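Local atomic coordinates of trimethylamine-N-oxide reductase (Haemophilus influenzae, PDB entry 7L5I), a protein that probably reduces S- or N-oxides such as trimethylamine N-oxide, using a molybdenum centre carried by two bound molybdopterin guanosine dinucleotide cofactors. Residues V181-P184 and H185-T189; K230-E233 and Y234-F238; E254-M258 and L259-W263; S635-V638 and E639-Y643. One frame throughout, in Å; residues are numbered along the deposited sequence.

Interaction 1: residues V181-P184 and H185-T189; sequences VIMP and HVLGT
Met183 and Leu187 run side by side and point the same way toward the C-terminal end of the helix 179-187. From its CB, which lies 3.6 Å from the carbonyl O of Thr189, the Met183 chain starts beside its own backbone N (chi1 -75°) and bends again at the next two bonds. That curl carries SD to 3.8 Å from CD1 of Leu187, while the terminal CE swings over to CB of Val186, a looser 4.3 Å approach. One residue earlier, Ile182 presents CG1 to CG2 of Val186 at 3.9 Å, the two branched chains crossing at a slant. Trp363 of helix 359-372 packs on both of these residues, and Val366 of the same helix on Met183.

The backbone shows a helix that is running out. Pro184 has no N-H to give to the turn before it, and the helix is kinked there. Further on, Met183 O is approached by several donors: Leu187 N makes a nearly straight bond of 2.7 Å (167° at the hydrogen), whereas those from Val186 N and Gly188 N are weak. Gly188, with phi at +78°, is where the chain leaves the helix, giving a weak bond to Pro184 O. His185 lays CD2 3.4 Å from Val181 O, and its NE2 is bonded to Asn445.

The backbone oxygens of this fraying turn thus share one straight donor and several weak ones, while apolar side chains pack toward helix 359-372. That chemistry implies packing at a helix end; the Met183 side chain lies about 14 Å, between nearest atoms, from a bound molybdopterin guanosine dinucleotide.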
loop_
_atom_site.group_PDB
_atom_site.type_symbol
_atom_site.label_atom_id
_atom_site.label_comp_id
_atom_site.label_asym_id
_atom_site.label_seq_id
_atom_site.Cartn_x
_atom_site.Cartn_y
_atom_site.Cartn_z
ATOM N N VAL A 181 0.150 -12.266 7.706
ATOM C CA VAL A 181 -0.434 -13.531 8.144
ATOM C C VAL A 181 0.646 -14.531 8.544
ATOM O O VAL A 181 0.475 -15.263 9.519
ATOM C CB VAL A 181 -1.344 -14.112 7.043
ATOM C CG1 VAL A 181 -1.794 -15.529 7.385
ATOM C CG2 VAL A 181 -2.591 -13.227 6.858
ATOM N N ILE A 182 1.770 -14.569 7.815
ATOM C CA ILE A 182 2.826 -15.510 8.194
ATOM C C ILE A 182 3.618 -15.010 9.410
ATOM O O ILE A 182 4.033 -15.824 10.244
ATOM C CB ILE A 182 3.717 -15.814 6.963
ATOM C CG1 ILE A 182 4.744 -16.903 7.275
ATOM C CG2 ILE A 182 4.446 -14.603 6.437
ATOM C CD1 ILE A 182 4.160 -18.208 7.733
ATOM N N MET A 183 3.818 -13.704 9.566
ATOM C CA MET A 183 4.642 -13.239 10.678
ATOM C C MET A 183 4.060 -13.585 12.045
ATOM O O MET A 183 4.837 -13.960 12.939
ATOM C CB MET A 183 4.907 -11.735 10.545
ATOM C CG MET A 183 5.942 -11.402 9.466
ATOM S SD MET A 183 7.609 -12.122 9.677
ATOM C CE MET A 183 7.631 -13.507 8.552
ATOM N N PRO A 184 2.742 -13.531 12.282
ATOM C CA PRO A 184 2.246 -14.022 13.576
ATOM C C PRO A 184 2.615 -15.474 13.866
ATOM O O PRO A 184 2.826 -15.810 15.043
ATOM C CB PRO A 184 0.733 -13.815 13.469
ATOM C CG PRO A 184 0.609 -12.600 12.590
ATOM C CD PRO A 184 1.714 -12.787 11.537
ATOM N N HIS A 185 2.676 -16.344 12.857
ATOM C CA HIS A 185 3.090 -17.730 13.069
ATOM C C HIS A 185 4.588 -17.864 13.338
ATOM O O HIS A 185 5.020 -18.835 13.958
ATOM C CB HIS A 185 2.750 -18.595 11.837
ATOM C CG HIS A 185 1.286 -18.801 11.614
ATOM N ND1 HIS A 185 0.478 -19.451 12.525
ATOM C CD2 HIS A 185 0.485 -18.456 10.575
ATOM C CE1 HIS A 185 -0.760 -19.508 12.049
ATOM N NE2 HIS A 185 -0.783 -18.902 10.871
ATOM N N VAL A 186 5.392 -16.940 12.817
ATOM C CA VAL A 186 6.847 -17.054 12.904
ATOM C C VAL A 186 7.394 -16.301 14.099
ATOM O O VAL A 186 8.324 -16.774 14.758
ATOM C CB VAL A 186 7.459 -16.537 11.586
ATOM C CG1 VAL A 186 8.950 -16.521 11.668
ATOM C CG2 VAL A 186 6.941 -17.367 10.404
ATOM N N LEU A 187 6.845 -15.109 14.367
ATOM C CA LEU A 187 7.346 -14.221 15.404
ATOM C C LEU A 187 6.348 -13.921 16.512
ATOM O O LEU A 187 6.749 -13.346 17.526
ATOM C CB LEU A 187 7.776 -12.873 14.797
ATOM C CG LEU A 187 8.940 -12.985 13.805
ATOM C CD1 LEU A 187 9.158 -11.668 13.097
ATOM C CD2 LEU A 187 10.233 -13.437 14.485
ATOM N N GLY A 188 5.082 -14.280 16.348
ATOM C CA GLY A 188 4.080 -13.993 17.350
ATOM C C GLY A 188 3.592 -12.573 17.360
ATOM O O GLY A 188 2.989 -12.138 18.344
ATOM N N THR A 189 3.805 -11.840 16.274
ATOM C CA THR A 189 3.425 -10.435 16.186
ATOM C C THR A 189 3.299 -10.099 14.711
ATOM O O THR A 189 3.846 -10.794 13.859
ATOM C CB THR A 189 4.460 -9.554 16.903
ATOM O OG1 THR A 189 3.926 -8.244 17.140
ATOM C CG2 THR A 189 5.736 -9.427 16.096
#

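Interaction 2: residues K230-E233 and Y234-F238; sequences KGIE and YFKKF
Glu233 and Lys237 meet one turn apart on helix 230-240, and with Lys230 they make a salt-bridge network along one side of this regular alpha-helix in the molybdopterin oxidoreductase fold.

The ionic contacts divide the carboxylate between two lysines. Glu233 sends CG anti to its backbone N (chi1 -176°) and continues extended, which places OE1 where Lys230 NZ reaches it at 3.2 Å from the syn side, 24° out of the carboxylate plane. OE2 faces Lys237 NZ across a longer 3.6 Å. The two ammonium nitrogens, Lys230 NZ and Lys237 NZ, remain 6.8 Å apart with the carboxylate bridging them, an arrangement that would be expected to favour its ionised form.

Backbone hydrogen bonds supply the frame. Tyr234 N, Phe235 N, Lys236 N and Lys237 N each donate to the carbonyl four residues back; the one from Lys236 N to Ile232 O measures 3.0 Å and is fairly straight, at 163°.

Aromatic and aliphatic contacts are made mostly with neighbouring elements. The Tyr234 ring stacks with Trp199 and its OH bonds to Glu200, while Phe235 meets Trp199 edge to face and lies against Ile209 and Leu211 of strand 208-212. This side of the helix therefore packs on helix 199-205 and the parallel sheet.

Within the helix itself, these rings and the lysine chains brush carbonyl oxygens of the preceding turn: Tyr234 CD2 is 3.2 Å from Lys230 O, Phe235 CD2 is 3.3 Å from Gly231 O, and Lys236 CG comes to 3.3 Å from Ile232 O.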
loop_
_atom_site.group_PDB
_atom_site.type_symbol
_atom_site.label_atom_id
_atom_site.label_comp_id
_atom_site.label_asym_id
_atom_site.label_seq_id
_atom_site.Cartn_x
_atom_site.Cartn_y
_atom_site.Cartn_z
ATOM N N LYS A 230 11.544 12.299 8.157
ATOM C CA LYS A 230 12.833 12.005 8.752
ATOM C C LYS A 230 13.433 10.683 8.293
ATOM O O LYS A 230 14.656 10.518 8.371
ATOM C CB LYS A 230 12.717 11.986 10.282
ATOM C CG LYS A 230 12.306 13.317 10.889
ATOM C CD LYS A 230 13.299 14.409 10.560
ATOM C CE LYS A 230 12.869 15.783 11.068
ATOM N NZ LYS A 230 13.912 16.787 10.683
ATOM N N GLY A 231 12.619 9.743 7.809
ATOM C CA GLY A 231 13.171 8.482 7.328
ATOM C C GLY A 231 14.108 8.696 6.157
ATOM O O GLY A 231 15.213 8.146 6.102
ATOM N N ILE A 232 13.673 9.501 5.193
ATOM C CA ILE A 232 14.529 9.793 4.044
ATOM C C ILE A 232 15.784 10.530 4.494
ATOM O O ILE A 232 16.891 10.244 4.019
ATOM C CB ILE A 232 13.742 10.577 2.978
ATOM C CG1 ILE A 232 12.788 9.625 2.249
ATOM C CG2 ILE A 232 14.700 11.265 2.015
ATOM C CD1 ILE A 232 11.784 10.299 1.392
ATOM N N GLU A 233 15.645 11.451 5.444
ATOM C CA GLU A 233 16.814 12.130 6.000
ATOM C C GLU A 233 17.810 11.139 6.593
ATOM O O GLU A 233 19.028 11.314 6.453
ATOM C CB GLU A 233 16.385 13.147 7.055
ATOM C CG GLU A 233 17.524 13.968 7.617
ATOM C CD GLU A 233 17.076 15.132 8.509
ATOM O OE1 GLU A 233 15.888 15.524 8.479
ATOM O OE2 GLU A 233 17.935 15.673 9.225
ATOM N N TYR A 234 17.316 10.095 7.262
ATOM C CA TYR A 234 18.224 9.113 7.854
ATOM C C TYR A 234 18.924 8.285 6.787
ATOM O O TYR A 234 20.122 7.994 6.907
ATOM C CB TYR A 234 17.482 8.197 8.830
ATOM C CG TYR A 234 17.397 8.738 10.240
ATOM C CD1 TYR A 234 18.549 8.894 11.010
ATOM C CD2 TYR A 234 16.163 9.040 10.813
ATOM C CE1 TYR A 234 18.485 9.382 12.306
ATOM C CE2 TYR A 234 16.088 9.526 12.112
ATOM C CZ TYR A 234 17.246 9.689 12.851
ATOM O OH TYR A 234 17.153 10.157 14.141
ATOM N N PHE A 235 18.210 7.897 5.721
ATOM C CA PHE A 235 18.873 7.175 4.638
ATOM C C PHE A 235 19.980 8.021 4.018
ATOM O O PHE A 235 21.060 7.514 3.679
ATOM C CB PHE A 235 17.861 6.767 3.575
ATOM C CG PHE A 235 17.163 5.450 3.870
ATOM C CD1 PHE A 235 17.844 4.259 3.741
ATOM C CD2 PHE A 235 15.835 5.430 4.273
ATOM C CE1 PHE A 235 17.234 3.060 4.009
ATOM C CE2 PHE A 235 15.203 4.232 4.553
ATOM C CZ PHE A 235 15.905 3.032 4.431
ATOM N N LYS A 236 19.721 9.317 3.849
ATOM C CA LYS A 236 20.737 10.220 3.308
ATOM C C LYS A 236 21.940 10.314 4.238
ATOM O O LYS A 236 23.090 10.339 3.779
ATOM C CB LYS A 236 20.126 11.601 3.062
ATOM C CG LYS A 236 19.077 11.625 1.937
ATOM C CD LYS A 236 19.720 11.663 0.565
ATOM C CE LYS A 236 20.322 13.029 0.302
ATOM N NZ LYS A 236 20.852 13.087 -1.077
ATOM N N LYS A 237 21.696 10.390 5.552
ATOM C CA LYS A 237 22.800 10.428 6.500
ATOM C C LYS A 237 23.613 9.153 6.430
ATOM O O LYS A 237 24.857 9.182 6.528
ATOM C CB LYS A 237 22.279 10.623 7.919
ATOM C CG LYS A 237 21.760 11.989 8.226
ATOM C CD LYS A 237 21.501 12.109 9.718
ATOM C CE LYS A 237 20.624 13.300 10.040
ATOM N NZ LYS A 237 19.464 12.909 10.908
ATOM N N PHE A 238 22.935 8.007 6.310
ATOM C CA PHE A 238 23.672 6.756 6.248
ATOM C C PHE A 238 24.534 6.731 5.003
ATOM O O PHE A 238 25.703 6.315 5.056
ATOM C CB PHE A 238 22.748 5.552 6.282
ATOM C CG PHE A 238 23.471 4.244 6.485
ATOM C CD1 PHE A 238 23.708 3.768 7.768
ATOM C CD2 PHE A 238 23.903 3.498 5.424
ATOM C CE1 PHE A 238 24.350 2.570 7.970
ATOM C CE2 PHE A 238 24.565 2.285 5.629
ATOM C CZ PHE A 238 24.792 1.833 6.891
#

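Interaction 3: residues E254-M258 and L259-W263; sequences ETCQM and LNAEW
Cys256 and Trp263 make the tight side of this turn. A chi1 of -162° turns the Cys256 sulfur away from the backbone N and toward the strand, taking SG to 3.6 Å from CB of Trp263 and 3.9 Å from CB of Ala261. The same sulfur stands obliquely to the indole, 5.1 Å from the centroid of its five-membered ring, a sulfur-aromatic contact. Cys247 of strand 244-249 also touches Cys256, so the thiol is buried between helix and sheet. A second close pair is Thr255 with Leu259: they point the same way, and CG2 of the threonine lies 3.7 Å from CD1 of the leucine. Thr255 OG1 is bonded to Asn215 and to Leu217 N.

Helix 254-258 ends here in a Schellman motif, which turns the chain into strand 262-265 and completes a beta-alpha-beta unit begun by strand 244-249. The preceding alpha-helical bond runs from Leu259 N to Thr255 O at 2.9 Å. Asn260 then takes positive phi (44°), and two bonds define the motif: Ala261 N reaches back to Cys256 O at 3.0 Å, lying in the carbonyl plane on a lone pair, and Asn260 N makes a weak bond to Gln257 O.

The solvent side, around Gln257 and Asn260, is held more loosely. There a water bridges the two residues, donating to Gln257 O at 2.7 Å and to Asn260 OD1 at 3.1 Å.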
loop_
_atom_site.group_PDB
_atom_site.type_symbol
_atom_site.label_atom_id
_atom_site.label_comp_id
_atom_site.label_asym_id
_atom_site.label_seq_id
_atom_site.Cartn_x
_atom_site.Cartn_y
_atom_site.Cartn_z
ATOM N N GLU A 254 14.699 4.292 -7.774
ATOM C CA GLU A 254 15.027 5.657 -7.407
ATOM C C GLU A 254 15.959 5.691 -6.201
ATOM O O GLU A 254 16.891 6.496 -6.150
ATOM C CB GLU A 254 13.746 6.449 -7.116
ATOM C CG GLU A 254 12.894 6.792 -8.345
ATOM C CD GLU A 254 11.857 5.713 -8.688
ATOM O OE1 GLU A 254 11.918 4.585 -8.127
ATOM O OE2 GLU A 254 10.980 6.005 -9.532
ATOM N N THR A 255 15.714 4.824 -5.217
ATOM C CA THR A 255 16.585 4.765 -4.052
ATOM C C THR A 255 18.001 4.399 -4.449
ATOM O O THR A 255 18.971 5.031 -4.001
ATOM C CB THR A 255 16.069 3.734 -3.054
ATOM O OG1 THR A 255 14.778 4.130 -2.596
ATOM C CG2 THR A 255 16.981 3.651 -1.871
ATOM N N CYS A 256 18.135 3.358 -5.263
ATOM C CA CYS A 256 19.465 2.898 -5.647
ATOM C C CYS A 256 20.219 3.992 -6.385
ATOM O O CYS A 256 21.421 4.209 -6.152
ATOM C CB CYS A 256 19.358 1.641 -6.499
ATOM S SG CYS A 256 20.956 0.751 -6.551
ATOM N N GLN A 257 19.528 4.712 -7.268
ATOM C CA GLN A 257 20.158 5.798 -8.008
ATOM C C GLN A 257 20.521 6.966 -7.101
ATOM O O GLN A 257 21.652 7.469 -7.151
ATOM C CB GLN A 257 19.228 6.261 -9.138
ATOM C CG GLN A 257 19.001 5.214 -10.203
ATOM C CD GLN A 257 18.035 5.678 -11.261
ATOM O OE1 GLN A 257 18.136 6.791 -11.766
ATOM N NE2 GLN A 257 17.068 4.836 -11.580
ATOM N N MET A 258 19.581 7.418 -6.265
ATOM C CA MET A 258 19.790 8.623 -5.466
ATOM C C MET A 258 20.784 8.416 -4.325
ATOM O O MET A 258 21.379 9.389 -3.858
ATOM C CB MET A 258 18.453 9.121 -4.903
ATOM C CG MET A 258 17.450 9.516 -5.988
ATOM S SD MET A 258 15.766 9.872 -5.382
ATOM C CE MET A 258 16.035 11.475 -4.619
ATOM N N LEU A 259 20.941 7.188 -3.828
ATOM C CA LEU A 259 21.920 6.880 -2.795
ATOM C C LEU A 259 23.174 6.250 -3.383
ATOM O O LEU A 259 24.085 5.884 -2.636
ATOM C CB LEU A 259 21.320 5.964 -1.723
ATOM C CG LEU A 259 20.071 6.450 -0.990
ATOM C CD1 LEU A 259 19.639 5.430 0.057
ATOM C CD2 LEU A 259 20.242 7.804 -0.323
ATOM N N ASN A 260 23.235 6.139 -4.704
ATOM C CA ASN A 260 24.330 5.471 -5.407
ATOM C C ASN A 260 24.707 4.163 -4.726
ATOM O O ASN A 260 25.873 3.880 -4.452
ATOM C CB ASN A 260 25.547 6.376 -5.531
ATOM C CG ASN A 260 26.523 5.871 -6.579
ATOM O OD1 ASN A 260 26.107 5.278 -7.574
ATOM N ND2 ASN A 260 27.805 6.081 -6.355
ATOM N N ALA A 261 23.698 3.349 -4.464
ATOM C CA ALA A 261 23.903 2.101 -3.758
ATOM C C ALA A 261 24.390 1.020 -4.718
ATOM O O ALA A 261 24.449 1.214 -5.939
ATOM C CB ALA A 261 22.611 1.666 -3.084
ATOM N N GLU A 262 24.761 -0.126 -4.147
ATOM C CA GLU A 262 25.191 -1.263 -4.950
ATOM C C GLU A 262 23.949 -2.018 -5.388
ATOM O O GLU A 262 23.212 -2.543 -4.550
ATOM C CB GLU A 262 26.115 -2.184 -4.166
ATOM C CG GLU A 262 27.417 -1.512 -3.755
ATOM C CD GLU A 262 28.135 -2.266 -2.660
ATOM O OE1 GLU A 262 28.626 -1.618 -1.710
ATOM O OE2 GLU A 262 28.182 -3.511 -2.739
ATOM N N TRP A 263 23.731 -2.088 -6.691
ATOM C CA TRP A 263 22.563 -2.766 -7.237
ATOM C C TRP A 263 22.869 -4.224 -7.513
ATOM O O TRP A 263 23.794 -4.546 -8.269
ATOM C CB TRP A 263 22.116 -2.086 -8.530
ATOM C CG TRP A 263 20.923 -2.686 -9.124
ATOM C CD1 TRP A 263 19.860 -3.260 -8.458
ATOM C CD2 TRP A 263 20.614 -2.775 -10.517
ATOM N NE1 TRP A 263 18.921 -3.705 -9.356
ATOM C CE2 TRP A 263 19.361 -3.425 -10.632
ATOM C CE3 TRP A 263 21.279 -2.375 -11.686
ATOM C CZ2 TRP A 263 18.757 -3.661 -11.861
ATOM C CZ3 TRP A 263 20.670 -2.627 -12.901
ATOM C CH2 TRP A 263 19.432 -3.259 -12.982
HETATM O O HOH W 1 23.457 6.421 -8.800
#

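Interaction 4: residues S635-V638 and E639-Y643; sequences SDVV and EKMNY
The short helix 636-641 is capped at its start by Ser635, and a salt bridge between residues one turn apart, Asp636 and Lys640, runs along its outer side. The lysine chain comes in across the end of the aspartate. Its last two torsions are bent, bringing Lys640 NZ to 2.8 Å from Asp636 OD2, while chi1 of -162° swings the Asp636 carboxylate away from its own N-H. The ammonium arrives on the syn side, 23° out of the carboxylate plane. On the way, CG of Lys640 passes 3.1 Å from Asp636 O, the carbonyl that also accepts from Lys640 N.

Inside the first turn, Ser635 OG takes the N-H of Val638 at 3.0 Å, and Ser635 O takes that of Glu639. At the far end Met641 N comes to Val638 O from above the carbonyl plane, 63° out of it, and a water donates to that same oxygen while accepting from Tyr643 N. Met641 CB sits 3.8 Å above the centre of the Tyr643 ring.

Both helix ends therefore have polar partners, a serine hydroxyl at the first turn and a water at the last. The ion pair, between two exposed residues, would probably be softened by solvent.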
loop_
_atom_site.group_PDB
_atom_site.type_symbol
_atom_site.label_atom_id
_atom_site.label_comp_id
_atom_site.label_asym_id
_atom_site.label_seq_id
_atom_site.Cartn_x
_atom_site.Cartn_y
_atom_site.Cartn_z
ATOM N N SER A 635 7.243 -24.213 11.489
ATOM C CA SER A 635 6.000 -23.984 12.210
ATOM C C SER A 635 5.156 -25.245 12.102
ATOM O O SER A 635 4.650 -25.574 11.021
ATOM C CB SER A 635 5.230 -22.799 11.640
ATOM O OG SER A 635 3.903 -22.796 12.153
ATOM N N ASP A 636 5.010 -25.958 13.217
ATOM C CA ASP A 636 4.150 -27.139 13.214
ATOM C C ASP A 636 2.700 -26.749 12.951
ATOM O O ASP A 636 1.959 -27.503 12.307
ATOM C CB ASP A 636 4.291 -27.859 14.561
ATOM C CG ASP A 636 3.800 -29.301 14.524
ATOM O OD1 ASP A 636 4.360 -30.112 13.752
ATOM O OD2 ASP A 636 2.873 -29.627 15.299
ATOM N N VAL A 637 2.285 -25.573 13.421
ATOM C CA VAL A 637 0.928 -25.090 13.183
ATOM C C VAL A 637 0.668 -24.954 11.688
ATOM O O VAL A 637 -0.381 -25.371 11.182
ATOM C CB VAL A 637 0.699 -23.757 13.918
ATOM C CG1 VAL A 637 -0.614 -23.133 13.527
ATOM C CG2 VAL A 637 0.745 -23.956 15.420
ATOM N N VAL A 638 1.607 -24.361 10.960
ATOM C CA VAL A 638 1.429 -24.203 9.517
ATOM C C VAL A 638 1.536 -25.544 8.814
ATOM O O VAL A 638 0.763 -25.848 7.899
ATOM C CB VAL A 638 2.444 -23.191 8.959
ATOM C CG1 VAL A 638 2.349 -23.121 7.449
ATOM C CG2 VAL A 638 2.187 -21.798 9.577
ATOM N N GLU A 639 2.495 -26.376 9.225
ATOM C CA GLU A 639 2.632 -27.703 8.630
ATOM C C GLU A 639 1.317 -28.467 8.701
ATOM O O GLU A 639 0.890 -29.097 7.718
ATOM C CB GLU A 639 3.743 -28.466 9.359
ATOM C CG GLU A 639 3.844 -29.959 9.026
ATOM C CD GLU A 639 4.278 -30.233 7.602
ATOM O OE1 GLU A 639 3.967 -31.333 7.084
ATOM O OE2 GLU A 639 4.927 -29.355 6.998
ATOM N N LYS A 640 0.669 -28.423 9.860
ATOM C CA LYS A 640 -0.542 -29.204 10.107
ATOM C C LYS A 640 -1.717 -28.754 9.253
ATOM O O LYS A 640 -2.661 -29.524 9.070
ATOM C CB LYS A 640 -0.901 -29.146 11.595
ATOM C CG LYS A 640 0.078 -29.928 12.463
ATOM C CD LYS A 640 -0.503 -30.395 13.761
ATOM C CE LYS A 640 -0.012 -31.804 14.110
ATOM N NZ LYS A 640 1.430 -31.910 14.420
ATOM N N MET A 641 -1.674 -27.534 8.707
ATOM C CA MET A 641 -2.710 -27.091 7.786
ATOM C C MET A 641 -2.676 -27.872 6.489
ATOM O O MET A 641 -3.694 -27.947 5.795
ATOM C CB MET A 641 -2.548 -25.607 7.478
ATOM C CG MET A 641 -2.803 -24.734 8.670
ATOM S SD MET A 641 -2.465 -23.018 8.254
ATOM C CE MET A 641 -2.678 -22.267 9.856
ATOM N N ASN A 642 -1.517 -28.427 6.143
ATOM C CA ASN A 642 -1.365 -29.328 5.004
ATOM C C ASN A 642 -1.730 -28.647 3.691
ATOM O O ASN A 642 -2.441 -29.199 2.854
ATOM C CB ASN A 642 -2.194 -30.593 5.212
ATOM C CG ASN A 642 -1.835 -31.673 4.230
ATOM O OD1 ASN A 642 -2.708 -32.295 3.627
ATOM N ND2 ASN A 642 -0.539 -31.892 4.042
ATOM N N TYR A 643 -1.227 -27.436 3.506
ATOM C CA TYR A 643 -1.465 -26.691 2.285
ATOM C C TYR A 643 -0.385 -27.000 1.262
ATOM O O TYR A 643 0.804 -27.014 1.579
ATOM C CB TYR A 643 -1.480 -25.187 2.565
ATOM C CG TYR A 643 -2.657 -24.669 3.337
ATOM C CD1 TYR A 643 -3.902 -25.284 3.280
ATOM C CD2 TYR A 643 -2.536 -23.526 4.109
ATOM C CE1 TYR A 643 -4.971 -24.783 3.976
ATOM C CE2 TYR A 643 -3.592 -23.026 4.813
ATOM C CZ TYR A 643 -4.814 -23.643 4.741
ATOM O OH TYR A 643 -5.858 -23.111 5.446
HETATM O O HOH W 2 1.047 -26.549 5.120
#

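Overall arrangement
Following the chain, all four contacts are local and in series, each within one continuous run of nine or ten residues; none nests in or crosses another. Interaction 1 lies toward the C-terminal part of helix 179-187 and the turn after it, interaction 2 in helix 230-240, and interaction 3 closes the turn from helix 254-258 into the edge strand 262-265 of the parallel sheet. Interactions 2 and 3 touch, Lys236 CD meeting Leu259 CD2 at 4.0 Å. Nearly four hundred residues later, interaction 4 returns to interaction 1: His185 packs against Val637, Val638 and Met641, tying helix 179-187 to helix 636-641. The two pairs are separate, with the centres of interactions 1 and 2 about 29 Å apart.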